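Local atomic coordinates of free serine kinase (Thermococcus kodakarensis KOD1, PDB entry 5X0G), a protein that uses ADP to phosphorylate free L-serine, yielding O-phospho-L-serine and AMP, the first of two steps from L-serine to L-cysteine. Residues 14-19 against 86-91; 51-56 against 229-234. The protein carries 1 engineered substitution. All coordinates share one frame; numbering follows the deposited sequence.

Contact 1: 14-19 against 86-91; sequences KKVDYV and PSVILD. With 7WF (2-hydroxy-3-[4-(2-hydroxy-3-sulfopropyl)piperazin-1-yl]propane-1-sulfonic acid), chain D.
Val19 and Ser87 form an antiparallel hydrogen-bonded pair, and around it two valine methyls and a tyrosine ring of 14-19 settle against the strand. Val19 N gives its hydrogen to Ser87 O at 2.8 Å, nearly straight and in the carbonyl plane; the return bond from Ser87 N to Val19 O is more bent, with the donor tilted 34° from the plane of the Val19 carbonyl. Ser87 O also receives the CA-H of Tyr18, at 3.2 Å from Tyr18 CA.

Val16 CG2 sits in the fork of Val88, 3.8 Å from Val88 CG2 with Val88 CG1 close behind, the two valines crossing at about a right angle. On the face of the sheet that carries Ser87, Val19 CG1, held between its own backbone N and carbonyl carbon (chi1 56°), rests against the end of Ile89, 3.7 Å from Ile89 CD1. At the start of the strand segment the Tyr18 ring crosses Pro86 obliquely, its CD1 against Pro86 CB at only 3.4 Å.

The sulfonic acid buffer molecule 7WF lays its C3 over one face of the Tyr18 ring. Its N1 bonds to Asp17 OD2, more weakly to OD1, and its O4 to Tyr18 O at 2.6 Å. Asp17 OD1 also takes the N-H of Tyr18 from above the carboxylate plane, tying the acid back.

Strand 84-89 carries strand 19-22 antiparallel along one edge and strand 54-58 parallel along the other, where the backbones of Pro86 and Val88 bond to Met54; Val236 of strand 236-237 packs on Tyr18 and Pro86, and Pro231 of strand 230-231 on Val16 and Val88.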
ATOM      1  N   LYS A  14       1.433 -21.839  -3.597  1.00 19.74           N
ATOM      2  CA  LYS A  14       0.531 -22.788  -4.222  1.00 20.58           C
ATOM      3  C   LYS A  14       0.581 -22.608  -5.730  1.00 20.21           C
ATOM      4  O   LYS A  14       0.718 -21.472  -6.235  1.00 19.03           O
ATOM      5  CB  LYS A  14      -0.895 -22.587  -3.719  1.00 20.73           C
ATOM      6  CG  LYS A  14      -1.062 -22.841  -2.229  1.00 21.44           C
ATOM      7  CD  LYS A  14      -2.520 -22.850  -1.793  1.00 22.06           C
ATOM      8  CE  LYS A  14      -2.635 -23.050  -0.284  1.00 23.00           C
ATOM      9  NZ  LYS A  14      -4.034 -23.315   0.161  1.00 24.18           N
ATOM     10  N   LYS A  15       0.460 -23.734  -6.427  1.00 21.44           N
ATOM     11  CA  LYS A  15       0.507 -23.798  -7.881  1.00 21.68           C
ATOM     12  C   LYS A  15      -0.887 -23.537  -8.423  1.00 21.81           C
ATOM     13  O   LYS A  15      -1.683 -24.452  -8.664  1.00 23.12           O
ATOM     14  CB  LYS A  15       1.080 -25.144  -8.324  1.00 23.27           C
ATOM     15  CG  LYS A  15       1.482 -25.224  -9.790  1.00 23.60           C
ATOM     16  CD  LYS A  15       1.887 -26.636 -10.208  1.00 25.50           C
ATOM     17  CE  LYS A  15       1.515 -26.900 -11.674  1.00 26.36           C
ATOM     18  N   VAL A  16      -1.184 -22.255  -8.589  1.00 20.70           N
ATOM     19  CA  VAL A  16      -2.478 -21.813  -9.100  1.00 20.78           C
ATOM     20  C   VAL A  16      -2.224 -21.304 -10.508  1.00 20.56           C
ATOM     21  O   VAL A  16      -1.312 -20.506 -10.721  1.00 19.70           O
ATOM     22  CB  VAL A  16      -3.154 -20.747  -8.200  1.00 19.93           C
ATOM     23  CG1 VAL A  16      -3.612 -21.364  -6.892  1.00 20.73           C
ATOM     24  CG2 VAL A  16      -2.234 -19.570  -7.913  1.00 18.70           C
ATOM     25  N   ASP A  17      -2.986 -21.801 -11.479  1.00 21.60           N
ATOM     26  CA  ASP A  17      -2.788 -21.393 -12.866  1.00 21.73           C
ATOM     27  C   ASP A  17      -3.184 -19.923 -13.033  1.00 20.45           C
ATOM     28  O   ASP A  17      -3.945 -19.370 -12.242  1.00 19.87           O
ATOM     29  CB  ASP A  17      -3.590 -22.288 -13.826  1.00 23.51           C
ATOM     30  CG  ASP A  17      -3.037 -22.286 -15.247  1.00 24.26           C
ATOM     31  OD1 ASP A  17      -1.999 -21.628 -15.536  1.00 23.67           O
ATOM     32  OD2 ASP A  17      -3.670 -22.933 -16.104  1.00 25.88           O
ATOM     33  N   TYR A  18      -2.645 -19.294 -14.073  1.00 20.14           N
ATOM     34  CA  TYR A  18      -2.964 -17.911 -14.372  1.00 19.27           C
ATOM     35  C   TYR A  18      -3.950 -17.858 -15.534  1.00 20.00           C
ATOM     36  O   TYR A  18      -4.086 -18.808 -16.293  1.00 21.23           O
ATOM     37  CB  TYR A  18      -1.697 -17.109 -14.723  1.00 18.72           C
ATOM     38  CG  TYR A  18      -1.000 -17.600 -15.974  1.00 19.70           C
ATOM     39  CD1 TYR A  18      -1.362 -17.141 -17.249  1.00 20.39           C
ATOM     40  CD2 TYR A  18      -0.007 -18.558 -15.886  1.00 20.27           C
ATOM     41  CE1 TYR A  18      -0.713 -17.619 -18.383  1.00 21.52           C
ATOM     42  CE2 TYR A  18       0.638 -19.045 -17.004  1.00 21.37           C
ATOM     43  CZ  TYR A  18       0.283 -18.585 -18.241  1.00 22.02           C
ATOM     44  OH  TYR A  18       0.950 -19.113 -19.315  1.00 23.38           O
ATOM     45  N   VAL A  19      -4.609 -16.716 -15.651  1.00 19.43           N
ATOM     46  CA  VAL A  19      -5.438 -16.381 -16.815  1.00 20.22           C
ATOM     47  C   VAL A  19      -5.014 -14.992 -17.306  1.00 19.49           C
ATOM     48  O   VAL A  19      -4.700 -14.118 -16.493  1.00 18.41           O
ATOM     49  CB  VAL A  19      -6.940 -16.429 -16.455  1.00 20.79           C
ATOM     50  CG1 VAL A  19      -7.272 -15.522 -15.268  1.00 19.78           C
ATOM     51  CG2 VAL A  19      -7.797 -16.111 -17.665  1.00 21.91           C
ATOM     52  N   PRO A  86      -0.757 -11.905 -17.096  1.00 15.46           N
ATOM     53  CA  PRO A  86      -1.225 -13.140 -16.465  1.00 15.70           C
ATOM     54  C   PRO A  86      -1.592 -12.821 -15.040  1.00 15.50           C
ATOM     55  O   PRO A  86      -0.843 -12.106 -14.337  1.00 15.24           O
ATOM     56  CB  PRO A  86      -0.030 -14.091 -16.550  1.00 15.95           C
ATOM     57  CG  PRO A  86       1.139 -13.277 -16.956  1.00 15.73           C
ATOM     58  CD  PRO A  86       0.680 -11.921 -17.387  1.00 15.43           C
ATOM     59  N   SER A  87      -2.737 -13.356 -14.625  1.00 15.74           N
ATOM     60  CA  SER A  87      -3.370 -12.964 -13.388  1.00 15.69           C
ATOM     61  C   SER A  87      -3.919 -14.179 -12.672  1.00 16.13           C
ATOM     62  O   SER A  87      -4.293 -15.161 -13.313  1.00 16.55           O
ATOM     63  CB  SER A  87      -4.541 -12.034 -13.700  1.00 15.78           C
ATOM     64  OG  SER A  87      -4.117 -10.869 -14.391  1.00 15.53           O
ATOM     65  N   VAL A  88      -3.989 -14.084 -11.348  1.00 16.19           N
ATOM     66  CA  VAL A  88      -4.702 -15.070 -10.526  1.00 16.75           C
ATOM     67  C   VAL A  88      -5.901 -14.363  -9.899  1.00 16.84           C
ATOM     68  O   VAL A  88      -5.772 -13.290  -9.308  1.00 16.59           O
ATOM     69  CB  VAL A  88      -3.745 -15.665  -9.471  1.00 17.07           C
ATOM     70  CG1 VAL A  88      -4.488 -16.465  -8.396  1.00 17.77           C
ATOM     71  CG2 VAL A  88      -2.715 -16.529 -10.173  1.00 17.24           C
ATOM     72  N   ILE A  89      -7.074 -14.967 -10.042  1.00 17.34           N
ATOM     73  CA  ILE A  89      -8.296 -14.392  -9.544  1.00 17.65           C
ATOM     74  C   ILE A  89      -8.555 -14.974  -8.154  1.00 18.25           C
ATOM     75  O   ILE A  89      -8.687 -16.198  -8.003  1.00 18.77           O
ATOM     76  CB  ILE A  89      -9.465 -14.672 -10.509  1.00 18.11           C
ATOM     77  CG1 ILE A  89      -9.164 -14.032 -11.877  1.00 17.80           C
ATOM     78  CG2 ILE A  89     -10.768 -14.124  -9.938  1.00 18.58           C
ATOM     79  CD1 ILE A  89     -10.039 -14.560 -12.994  1.00 18.53           C
ATOM     80  N   LEU A  90      -8.599 -14.086  -7.159  1.00 18.34           N
ATOM     81  CA  LEU A  90      -8.794 -14.453  -5.761  1.00 19.04           C
ATOM     82  C   LEU A  90     -10.247 -14.506  -5.366  1.00 19.71           C
ATOM     83  O   LEU A  90     -11.056 -13.723  -5.860  1.00 19.66           O
ATOM     84  CB  LEU A  90      -8.178 -13.407  -4.850  1.00 19.05           C
ATOM     85  CG  LEU A  90      -6.684 -13.199  -4.975  1.00 18.70           C
ATOM     86  CD1 LEU A  90      -6.309 -12.005  -4.113  1.00 18.95           C
ATOM     87  CD2 LEU A  90      -5.958 -14.463  -4.541  1.00 19.16           C
ATOM     88  N   ASP A  91     -10.548 -15.375  -4.402  1.00 20.48           N
ATOM     89  CA  ASP A  91     -11.802 -15.314  -3.672  1.00 21.31           C
ATOM     90  C   ASP A  91     -11.599 -14.259  -2.573  1.00 21.50           C
ATOM     91  O   ASP A  91     -11.312 -14.582  -1.425  1.00 22.16           O
ATOM     92  CB  ASP A  91     -12.163 -16.693  -3.108  1.00 22.22           C
ATOM     93  CG  ASP A  91     -13.524 -16.716  -2.399  1.00 23.18           C
ATOM     94  OD1 ASP A  91     -14.240 -15.694  -2.361  1.00 23.20           O
ATOM     95  OD2 ASP A  91     -13.871 -17.779  -1.876  1.00 24.01           O
TER
HETATM   96  O1  7WF D 303      -6.491 -19.033 -19.813  1.00 28.45           O
HETATM   97  S1  7WF D 303      -5.374 -18.438 -20.490  1.00 27.76           S
HETATM   98  O2  7WF D 303      -5.378 -18.875 -21.855  1.00 29.63           O
HETATM   99  O3  7WF D 303      -5.508 -16.821 -20.370  1.00 25.85           O
HETATM  100  C1  7WF D 303      -3.921 -18.878 -19.791  1.00 27.66           C
HETATM  101  C2  7WF D 303      -3.874 -20.363 -19.445  1.00 27.80           C
HETATM  102  O4  7WF D 303      -4.542 -20.546 -18.195  1.00 27.29           O
HETATM  103  C3  7WF D 303      -2.425 -20.836 -19.334  1.00 28.40           C
HETATM  104  N1  7WF D 303      -2.275 -22.173 -18.718  1.00 29.86           N
HETATM  105  C7  7WF D 303      -2.762 -23.234 -19.624  1.00 30.15           C
HETATM  106  C6  7WF D 303      -2.628 -24.602 -18.957  1.00 30.88           C
HETATM  107  N2  7WF D 303      -1.227 -24.876 -18.594  1.00 30.87           N
HETATM  108  C5  7WF D 303      -0.646 -23.793 -17.775  1.00 30.26           C
HETATM  109  C4  7WF D 303      -0.849 -22.420 -18.425  1.00 29.78           C

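Contact 2: 51-56 against 229-234. With ADP (adenosine-5'-diphosphate), chain C; AMP (adenosine monophosphate), chain B.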
ATOM      1  N   TRP A  51       7.182 -13.234 -14.586  1.00 18.49           N
ATOM      2  CA  TRP A  51       7.204 -14.447 -13.750  1.00 19.22           C
ATOM      3  C   TRP A  51       6.271 -14.454 -12.538  1.00 19.04           C
ATOM      4  O   TRP A  51       6.168 -15.501 -11.847  1.00 19.60           O
ATOM      5  CB  TRP A  51       8.643 -14.774 -13.307  1.00 20.36           C
ATOM      6  CG  TRP A  51       9.473 -13.609 -12.801  1.00 20.82           C
ATOM      7  CD1 TRP A  51      10.393 -12.882 -13.518  1.00 21.02           C
ATOM      8  CD2 TRP A  51       9.484 -13.062 -11.476  1.00 21.37           C
ATOM      9  NE1 TRP A  51      10.973 -11.917 -12.716  1.00 21.54           N
ATOM     10  CE2 TRP A  51      10.423 -12.001 -11.464  1.00 21.83           C
ATOM     11  CE3 TRP A  51       8.793 -13.357 -10.302  1.00 21.72           C
ATOM     12  CZ2 TRP A  51      10.681 -11.239 -10.313  1.00 22.57           C
ATOM     13  CZ3 TRP A  51       9.060 -12.603  -9.154  1.00 22.39           C
ATOM     14  CH2 TRP A  51       9.980 -11.548  -9.182  1.00 22.80           C
ATOM     15  N   LYS A  52       5.562 -13.348 -12.303  1.00 18.33           N
ATOM     16  CA  LYS A  52       4.825 -13.114 -11.049  1.00 18.40           C
ATOM     17  C   LYS A  52       3.397 -12.624 -11.396  1.00 17.54           C
ATOM     18  O   LYS A  52       3.199 -11.446 -11.667  1.00 17.20           O
ATOM     19  CB  LYS A  52       5.573 -12.069 -10.183  1.00 18.88           C
ATOM     20  CG  LYS A  52       5.086 -11.954  -8.728  1.00 19.47           C
ATOM     21  CD  LYS A  52       5.755 -10.819  -7.950  1.00 20.17           C
ATOM     22  CE  LYS A  52       6.657 -11.296  -6.812  1.00 21.51           C
ATOM     23  NZ  LYS A  52       7.704 -10.312  -6.362  1.00 22.41           N
ATOM     24  N   PRO A  53       2.393 -13.526 -11.394  1.00 17.43           N
ATOM     25  CA  PRO A  53       1.080 -13.074 -11.903  1.00 16.86           C
ATOM     26  C   PRO A  53       0.453 -11.985 -11.028  1.00 16.69           C
ATOM     27  O   PRO A  53       0.742 -11.931  -9.812  1.00 17.06           O
ATOM     28  CB  PRO A  53       0.233 -14.358 -11.855  1.00 17.19           C
ATOM     29  CG  PRO A  53       0.847 -15.159 -10.757  1.00 17.85           C
ATOM     30  CD  PRO A  53       2.323 -14.891 -10.825  1.00 18.05           C
ATOM     31  N   MET A  54      -0.382 -11.132 -11.644  0.50 16.36           N
ATOM     32  CA  MET A  54      -1.250 -10.181 -10.933  0.50 16.46           C
ATOM     33  C   MET A  54      -2.113 -10.966  -9.943  0.50 16.67           C
ATOM     34  O   MET A  54      -2.436 -12.120 -10.213  0.50 16.76           O
ATOM     35  CB  MET A  54      -2.235  -9.470 -11.891  0.50 16.42           C
ATOM     36  CG  MET A  54      -1.738  -8.996 -13.254  0.50 16.33           C
ATOM     37  SD  MET A  54      -1.348  -7.232 -13.270  0.50 16.65           S
ATOM     38  CE  MET A  54      -0.126  -7.379 -11.998  0.50 16.77           C
ATOM     39  N   LEU A  55      -2.489 -10.347  -8.822  1.00 16.89           N
ATOM     40  CA  LEU A  55      -3.561 -10.869  -7.952  1.00 17.20           C
ATOM     41  C   LEU A  55      -4.768  -9.932  -8.091  1.00 17.15           C
ATOM     42  O   LEU A  55      -4.670  -8.728  -7.810  1.00 17.29           O
ATOM     43  CB  LEU A  55      -3.104 -10.993  -6.498  1.00 17.86           C
ATOM     44  CG  LEU A  55      -1.889 -11.910  -6.372  1.00 18.13           C
ATOM     45  CD1 LEU A  55      -1.406 -12.002  -4.932  1.00 19.05           C
ATOM     46  CD2 LEU A  55      -2.208 -13.301  -6.890  1.00 18.14           C
ATOM     47  N   LEU A  56      -5.877 -10.489  -8.580  1.00 17.07           N
ATOM     48  CA  LEU A  56      -7.089  -9.725  -8.871  1.00 17.23           C
ATOM     49  C   LEU A  56      -8.289 -10.226  -8.091  1.00 17.72           C
ATOM     50  O   LEU A  56      -8.324 -11.386  -7.665  1.00 17.80           O
ATOM     51  CB  LEU A  56      -7.426  -9.811 -10.360  1.00 17.08           C
ATOM     52  CG  LEU A  56      -6.356  -9.400 -11.371  1.00 16.66           C
ATOM     53  CD1 LEU A  56      -6.873  -9.647 -12.790  1.00 16.79           C
ATOM     54  CD2 LEU A  56      -5.924  -7.953 -11.200  1.00 16.71           C
ATOM     55  N   PHE A 229      -2.237 -17.665   0.178  1.00 26.68           N
ATOM     56  CA  PHE A 229      -1.145 -18.238  -0.595  1.00 26.21           C
ATOM     57  C   PHE A 229      -0.432 -17.194  -1.449  1.00 24.84           C
ATOM     58  O   PHE A 229      -1.016 -16.163  -1.796  1.00 23.96           O
ATOM     59  CB  PHE A 229      -1.678 -19.363  -1.507  1.00 26.02           C
ATOM     60  CG  PHE A 229      -2.613 -18.871  -2.590  1.00 24.78           C
ATOM     61  CD1 PHE A 229      -3.969 -18.719  -2.337  1.00 25.10           C
ATOM     62  CD2 PHE A 229      -2.131 -18.547  -3.863  1.00 23.49           C
ATOM     63  CE1 PHE A 229      -4.834 -18.249  -3.326  1.00 24.17           C
ATOM     64  CE2 PHE A 229      -2.989 -18.081  -4.853  1.00 22.59           C
ATOM     65  CZ  PHE A 229      -4.344 -17.938  -4.587  1.00 22.93           C
ATOM     66  N   ASN A 230       0.819 -17.483  -1.792  1.00 24.82           N
ATOM     67  CA  ASN A 230       1.520 -16.789  -2.885  1.00 23.70           C
ATOM     68  C   ASN A 230       1.478 -17.707  -4.110  1.00 23.10           C
ATOM     69  O   ASN A 230       1.764 -18.905  -4.004  1.00 23.75           O
ATOM     70  CB  ASN A 230       2.970 -16.515  -2.511  1.00 24.27           C
ATOM     71  CG  ASN A 230       3.100 -15.554  -1.342  1.00 25.03           C
ATOM     72  OD1 ASN A 230       2.545 -14.450  -1.365  1.00 24.50           O
ATOM     73  ND2 ASN A 230       3.854 -15.953  -0.325  1.00 26.43           N
ATOM     74  N   PRO A 231       1.086 -17.177  -5.282  1.00 22.02           N
ATOM     75  CA  PRO A 231       1.102 -18.095  -6.422  1.00 21.66           C
ATOM     76  C   PRO A 231       2.521 -18.533  -6.736  1.00 21.89           C
ATOM     77  O   PRO A 231       3.455 -17.748  -6.559  1.00 21.93           O
ATOM     78  CB  PRO A 231       0.543 -17.253  -7.572  1.00 20.59           C
ATOM     79  CG  PRO A 231      -0.235 -16.181  -6.912  1.00 20.54           C
ATOM     80  CD  PRO A 231       0.494 -15.877  -5.629  1.00 21.24           C
ATOM     81  N   ASP A 232       2.679 -19.762  -7.205  1.00 22.20           N
ATOM     82  CA  ASP A 232       3.966 -20.181  -7.719  1.00 22.39           C
ATOM     83  C   ASP A 232       4.361 -19.332  -8.958  1.00 21.39           C
ATOM     84  O   ASP A 232       3.511 -18.742  -9.630  1.00 20.55           O
ATOM     85  CB  ASP A 232       3.970 -21.682  -8.039  1.00 23.03           C
ATOM     86  CG  ASP A 232       5.331 -22.312  -7.844  1.00 23.89           C
ATOM     87  OD1 ASP A 232       6.336 -21.582  -7.879  1.00 23.79           O
ATOM     88  OD2 ASP A 232       5.401 -23.538  -7.639  1.00 24.86           O
ATOM     89  N   LYS A 233       5.659 -19.285  -9.240  1.00 21.65           N
ATOM     90  CA  LYS A 233       6.187 -18.512 -10.366  1.00 21.06           C
ATOM     91  C   LYS A 233       5.734 -19.114 -11.692  1.00 20.61           C
ATOM     92  O   LYS A 233       5.532 -20.322 -11.794  1.00 20.91           O
ATOM     93  CB  LYS A 233       7.721 -18.421 -10.310  1.00 21.76           C
ATOM     94  CG  LYS A 233       8.237 -17.334  -9.379  1.00 22.19           C
ATOM     95  CD  LYS A 233       7.817 -17.481  -7.905  1.00 22.85           C
ATOM     96  CE  LYS A 233       8.572 -18.573  -7.168  1.00 24.09           C
ATOM     97  NZ  LYS A 233       8.544 -18.413  -5.681  1.00 25.07           N
ATOM     98  N   ILE A 234       5.567 -18.259 -12.697  1.00 20.03           N
ATOM     99  CA  ILE A 234       5.037 -18.685 -14.001  1.00 19.79           C
ATOM    100  C   ILE A 234       6.005 -18.396 -15.141  1.00 19.98           C
ATOM    101  O   ILE A 234       6.909 -17.596 -14.986  1.00 20.20           O
ATOM    102  CB  ILE A 234       3.668 -18.041 -14.295  1.00 19.18           C
ATOM    103  CG1 ILE A 234       3.743 -16.512 -14.286  1.00 18.83           C
ATOM    104  CG2 ILE A 234       2.654 -18.500 -13.264  1.00 19.35           C
ATOM    105  CD1 ILE A 234       2.489 -15.864 -14.822  1.00 18.40           C
TER
HETATM  106  PB  ADP C 302       2.176  -3.250  -5.585  0.50 21.47           P
HETATM  107  O1B ADP C 302       2.706  -4.484  -4.882  0.50 21.41           O
HETATM  108  O2B ADP C 302       0.748  -3.391  -6.051  0.50 21.21           O
HETATM  109  O3B ADP C 302       2.518  -1.957  -4.892  0.50 20.93           O
HETATM  110  PA  ADP C 302       3.687  -4.415  -7.633  0.50 19.92           P
HETATM  111  O1A ADP C 302       3.296  -4.456  -9.089  0.50 19.28           O
HETATM  112  O2A ADP C 302       3.379  -5.610  -6.767  0.50 20.03           O
HETATM  113  O3A ADP C 302       3.026  -3.125  -6.948  0.50 20.57           O
HETATM  114  O5' ADP C 302       5.262  -4.074  -7.545  0.50 19.05           O
HETATM  115  C5' ADP C 302       6.204  -4.492  -8.531  0.50 17.95           C
HETATM  116  C4' ADP C 302       6.312  -6.010  -8.590  0.50 17.29           C
HETATM  117  O4' ADP C 302       6.807  -6.397  -9.871  0.50 16.87           O
HETATM  118  C3' ADP C 302       7.280  -6.623  -7.574  0.50 16.90           C
HETATM  119  O3' ADP C 302       6.640  -7.673  -6.842  0.50 16.42           O
HETATM  120  C2' ADP C 302       8.396  -7.217  -8.400  0.50 16.65           C
HETATM  121  O2' ADP C 302       8.985  -8.398  -7.838  0.50 16.54           O
HETATM  122  C1' ADP C 302       7.637  -7.537  -9.664  0.50 16.48           C
HETATM  123  N9  ADP C 302       8.529  -7.845 -10.796  0.50 16.22           N
HETATM  124  C8  ADP C 302       9.811  -7.464 -10.961  0.50 15.87           C
HETATM  125  N7  ADP C 302      10.298  -7.951 -12.129  0.50 15.67           N
HETATM  126  C5  ADP C 302       9.315  -8.665 -12.712  0.50 15.79           C
HETATM  127  C6  ADP C 302       9.144  -9.446 -13.950  0.50 15.77           C
HETATM  128  N6  ADP C 302      10.150  -9.583 -14.845  0.50 15.71           N
HETATM  129  N1  ADP C 302       7.938 -10.021 -14.160  0.50 15.47           N
HETATM  130  C2  ADP C 302       6.912  -9.907 -13.300  0.50 15.54           C
HETATM  131  N3  ADP C 302       7.002  -9.217 -12.156  0.50 15.79           N
HETATM  132  C4  ADP C 302       8.156  -8.592 -11.823  0.50 15.92           C
HETATM  133  P   AMP B 301       3.772  -4.424  -7.935  0.50 17.16           P
HETATM  134  O1P AMP B 301       3.441  -4.786  -9.362  0.50 16.48           O
HETATM  135  O2P AMP B 301       3.139  -3.163  -7.407  0.50 16.96           O
HETATM  136  O3P AMP B 301       3.694  -5.620  -7.015  0.50 17.21           O
HETATM  137  O5' AMP B 301       5.329  -4.018  -8.000  0.50 16.98           O
HETATM  138  C5' AMP B 301       6.150  -4.511  -9.048  0.50 17.17           C
HETATM  139  C4' AMP B 301       6.502  -5.947  -8.721  0.50 17.24           C
HETATM  140  O4' AMP B 301       6.858  -6.650  -9.903  0.50 17.25           O
HETATM  141  C3' AMP B 301       7.687  -6.057  -7.770  0.50 17.42           C
HETATM  142  O3' AMP B 301       7.246  -6.525  -6.494  0.50 17.94           O
HETATM  143  C2' AMP B 301       8.642  -7.039  -8.420  0.50 17.30           C
HETATM  144  O2' AMP B 301       9.078  -8.062  -7.519  0.50 17.49           O
HETATM  145  C1' AMP B 301       7.835  -7.627  -9.564  0.50 16.98           C
HETATM  146  N9  AMP B 301       8.666  -7.938 -10.742  0.50 16.70           N
HETATM  147  C8  AMP B 301       9.942  -7.567 -10.956  0.50 16.29           C
HETATM  148  N7  AMP B 301      10.372  -8.036 -12.151  0.50 16.11           N
HETATM  149  C5  AMP B 301       9.358  -8.724 -12.710  0.50 16.18           C
HETATM  150  C6  AMP B 301       9.131  -9.475 -13.957  0.50 16.08           C
HETATM  151  N6  AMP B 301      10.103  -9.604 -14.890  0.50 15.89           N
HETATM  152  N1  AMP B 301       7.911 -10.030 -14.132  0.50 15.82           N
HETATM  153  C2  AMP B 301       6.921  -9.922 -13.228  0.50 15.94           C
HETATM  154  N3  AMP B 301       7.063  -9.258 -12.074  0.50 16.28           N
HETATM  155  C4  AMP B 301       8.236  -8.654 -11.772  0.50 16.32           C
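Trp51 O receives the N-H of Ile234 at 2.9 Å, an almost straight bond whose donor stands 38° above the carbonyl plane. The same oxygen takes a CA-H contact from Lys233, while Trp51 CA points its hydrogen back at Ile234 O, so the two backbones clasp each other at this end.

The Trp51 side chain starts beside that clasp, CB lying 3.7 Å from Ile234 O. At chi1 45° CG is tucked over the backbone, flanked by N and C, and the indole swings over the nucleotide: CG comes near N1 of the adenine, CD1 and NE1 lie by its N6, and CE2 and CZ2 sit against C5. At the far end CH2 approaches the ribose, 3.6 Å from ADP O2'. The stack is offset, ADP C5 standing 3.3 Å above the indole plane toward its rim. CE3 meets Lys233 CG, whose side chain runs alongside the indole in the same direction.

This is the adenosine pocket of the ParB-like N-terminal domain, where Trp51 and Lys52 bind ADP. ADP and AMP are modelled as alternatives in the same site. Lys52 turns away from 229-234, and its NZ grips the ribose through ADP O2' at 2.7 Å and through O3', while Arg73 NH1 bonds to Lys52 O.

Beyond the pocket the contact becomes apolar. The Pro53 and Pro231 rings pass one another head to tail, Pro53 CG 3.8 Å from Pro231 CB, and Ile234 CD1 closes on Pro53 CB. Leu55 CD2 reaches Pro231 CG at a tight 3.5 Å; the backbone of Leu55 is hydrogen-bonded to Val68 and Asp69.

In the fold
The two contacts have centres about 6 Å apart and reach the same mixed sheet, contact 1 through 84-89 and contact 2 through its parallel neighbour 54-58, whereas 230-231 belongs to a small parallel sheet with 13-14. Val88 N lies 2.7 Å from Met54 O, a probable hydrogen bond. Both are only partly buried: of eight touching residues, contact 1 has three buried and two exposed, contact 2 two and one. Contact 1 joins the loop leading into edge strand 19-22 to strand 84-89 through a two-bond backbone pair, with valine, isoleucine, tyrosine and proline around it. Contact 2, reaching far along the chain, has one backbone bond and mostly proline, leucine and isoleucine packing.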